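Local structure of cytochrome c' (Allochromatium vinosum, 5GYR) at residues D63-V66 against K70-V73. The protein binds a high-spin heme c whose iron has no sixth ligand and is linked to electron transfer, though its exact function is not known. Numbering follows the deposited sequence.
With HEC (heme c), chain P.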
loop_
_atom_site.group_PDB
_atom_site.type_symbol
_atom_site.label_atom_id
_atom_site.label_comp_id
_atom_site.label_asym_id
_atom_site.label_seq_id
_atom_site.Cartn_x
_atom_site.Cartn_y
_atom_site.Cartn_z
ATOM N N ASP A 63 -1.983 7.572 12.172
ATOM C CA ASP A 63 -2.786 8.652 11.596
ATOM C C ASP A 63 -2.971 9.845 12.547
ATOM O O ASP A 63 -3.487 10.879 12.134
ATOM C CB ASP A 63 -4.156 8.123 11.158
ATOM C CG ASP A 63 -4.957 7.548 12.313
ATOM O OD1 ASP A 63 -4.373 6.804 13.136
ATOM O OD2 ASP A 63 -6.171 7.775 12.357
ATOM N N LYS A 64 -2.541 9.701 13.799
ATOM C CA LYS A 64 -2.728 10.738 14.820
ATOM C C LYS A 64 -1.487 10.885 15.686
ATOM O O LYS A 64 -0.615 10.030 15.671
ATOM C CB LYS A 64 -3.933 10.419 15.717
ATOM C CG LYS A 64 -3.920 9.052 16.388
ATOM C CD LYS A 64 -5.275 8.834 17.126
ATOM C CE LYS A 64 -6.267 8.083 16.285
ATOM N NZ LYS A 64 -7.710 8.164 16.670
ATOM N N ASN A 65 -1.403 11.982 16.434
ATOM C CA ASN A 65 -0.249 12.205 17.297
ATOM C C ASN A 65 -0.142 11.091 18.314
ATOM O O ASN A 65 -1.159 10.643 18.846
ATOM C CB ASN A 65 -0.330 13.555 18.028
ATOM C CG ASN A 65 -0.514 14.745 17.104
ATOM O OD1 ASN A 65 -0.999 15.827 17.505
ATOM N ND2 ASN A 65 -0.176 14.552 15.870
ATOM N N VAL A 66 1.084 10.645 18.575
ATOM C CA VAL A 66 1.344 9.545 19.506
ATOM C C VAL A 66 2.448 9.962 20.470
ATOM O O VAL A 66 3.485 10.470 20.049
ATOM C CB VAL A 66 1.821 8.271 18.782
ATOM C CG1 VAL A 66 1.984 7.136 19.775
ATOM C CG2 VAL A 66 0.861 7.866 17.676
ATOM N N LYS A 70 4.295 14.287 16.991
ATOM C CA LYS A 70 3.171 14.854 16.260
ATOM C C LYS A 70 3.339 14.525 14.788
ATOM O O LYS A 70 4.454 14.524 14.282
ATOM C CB LYS A 70 3.114 16.361 16.458
ATOM C CG LYS A 70 3.171 16.773 17.919
ATOM C CD LYS A 70 2.253 17.940 18.139
ATOM C CE LYS A 70 2.405 18.609 19.500
ATOM N NZ LYS A 70 1.102 18.977 20.137
ATOM N N THR A 71 2.230 14.221 14.127
ATOM C CA THR A 71 2.242 13.931 12.696
ATOM C C THR A 71 1.389 14.957 11.963
ATOM O O THR A 71 0.445 15.525 12.522
ATOM C CB THR A 71 1.723 12.509 12.377
ATOM O OG1 THR A 71 1.823 12.274 10.969
ATOM C CG2 THR A 71 0.276 12.322 12.792
ATOM N N ARG A 72 1.753 15.202 10.715
ATOM C CA ARG A 72 1.028 16.127 9.849
ATOM C C ARG A 72 0.314 15.400 8.721
ATOM O O ARG A 72 -0.187 16.034 7.807
ATOM C CB ARG A 72 1.991 17.162 9.262
ATOM C CG ARG A 72 2.644 18.051 10.310
ATOM C CD ARG A 72 3.709 18.949 9.712
ATOM N NE ARG A 72 3.179 19.825 8.673
ATOM C CZ ARG A 72 3.926 20.575 7.868
ATOM N NH1 ARG A 72 5.256 20.560 7.951
ATOM N NH2 ARG A 72 3.341 21.338 6.957
ATOM N N VAL A 73 0.264 14.071 8.773
ATOM C CA VAL A 73 -0.427 13.330 7.726
ATOM C C VAL A 73 -1.926 13.581 7.800
ATOM O O VAL A 73 -2.499 13.683 8.889
ATOM C CB VAL A 73 -0.126 11.821 7.779
ATOM C CG1 VAL A 73 -0.784 11.168 8.990
ATOM C CG2 VAL A 73 -0.561 11.158 6.479
HETATM FE FE HEC P . 7.024 15.088 2.165
HETATM C CHA HEC P . 6.433 15.601 5.497
HETATM C CHB HEC P . 9.835 17.046 2.378
HETATM C CHC HEC P . 7.886 14.194 -1.041
HETATM C CHD HEC P . 4.191 13.203 1.906
HETATM N NA HEC P . 7.904 16.166 3.607
HETATM C C1A HEC P . 7.536 16.206 4.944
HETATM C C2A HEC P . 8.452 17.034 5.660
HETATM C C3A HEC P . 9.392 17.456 4.776
HETATM C C4A HEC P . 9.075 16.875 3.512
HETATM C CMA HEC P . 10.587 18.332 5.053
HETATM C CAA HEC P . 8.380 17.375 7.141
HETATM C CBA HEC P . 9.082 16.236 7.890
HETATM C CGA HEC P . 9.226 16.544 9.355
HETATM O O1A HEC P . 10.292 17.016 9.811
HETATM O O2A HEC P . 8.268 16.319 10.101
HETATM N NB HEC P . 8.588 15.566 0.877
HETATM C C1B HEC P . 9.647 16.336 1.179
HETATM C C2B HEC P . 10.495 16.456 0.028
HETATM C C3B HEC P . 9.962 15.648 -0.941
HETATM C C4B HEC P . 8.740 15.064 -0.344
HETATM C CMB HEC P . 11.764 17.270 -0.071
HETATM C CAB HEC P . 10.485 15.275 -2.282
HETATM C CBB HEC P . 11.795 15.317 -2.618
HETATM N NC HEC P . 6.158 13.923 0.669
HETATM C C1C HEC P . 6.710 13.659 -0.544
HETATM C C2C HEC P . 5.812 12.877 -1.290
HETATM C C3C HEC P . 4.742 12.564 -0.458
HETATM C C4C HEC P . 4.998 13.223 0.801
HETATM C CMC HEC P . 6.060 12.446 -2.713
HETATM C CAC HEC P . 3.546 11.725 -0.746
HETATM C CBC HEC P . 3.419 10.954 -1.866
HETATM N ND HEC P . 5.607 14.596 3.379
HETATM C C1D HEC P . 4.556 13.783 3.134
HETATM C C2D HEC P . 3.729 13.562 4.344
HETATM C C3D HEC P . 4.354 14.232 5.345
HETATM C C4D HEC P . 5.555 14.823 4.726
HETATM C CMD HEC P . 2.450 12.764 4.495
HETATM C CAD HEC P . 3.904 14.290 6.783
HETATM C CBD HEC P . 4.641 13.177 7.564
HETATM C CGD HEC P . 4.238 13.040 9.019
HETATM O O1D HEC P . 4.170 14.060 9.723
HETATM O O2D HEC P . 4.023 11.922 9.562
HETATM O O HOH W 1 -4.386 11.734 9.760
#
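Asn65 lies against Lys70 and the start of Thr71 where the loop after helix 36-50 doubles back, its two limbs running 160° apart. Asn65 CG, beside its own backbone N (chi1 -55°), is carried across the turn to 3.8 Å from Lys70 CA. The end of the side chain lies near the Thr71 backbone, while the long Lys70 chain slants past it.

Further along, Thr71 illustrates how one small side chain can serve two neighbours. Its methyl CG2 rests on the Lys64 backbone, 3.7 Å from Lys64 C, and OG1, held anti to the backbone N (chi1 -177°), turns instead to the heme. Thr71 OG1 donates to heme propionate oxygen O2D at 2.6 Å and accepts from Val73 N at 3.2 Å, closing an ST turn; Arg12 of helix 5-31 adds a third bond to this hydroxyl. The second oxygen of the same heme propionate, O1D, takes a nearly straight bond from Arg72 N at 2.9 Å, which limits how the carboxylate can turn. Beyond the turn, Val73 CG1 approaches Asp63 CA, and a single water donates to both Asp63 O (2.7 Å) and Val73 O (2.8 Å), stitching the limbs together. A valine in place of Thr71 would probably leave O2D, Val73 N and the Arg12 guanidinium without their hydroxyl partner.

Thr71, Arg72 and Val73 line the heme c pocket, Arg72 being an established heme-binding residue that also bonds Ala130 O of the second subunit. Asn65, the Thr71 methyl and Val73 pack the limbs together, a water bridges their carbonyls, and the Thr71 hydroxyl and Arg72 N-H hold both oxygens of one propionate.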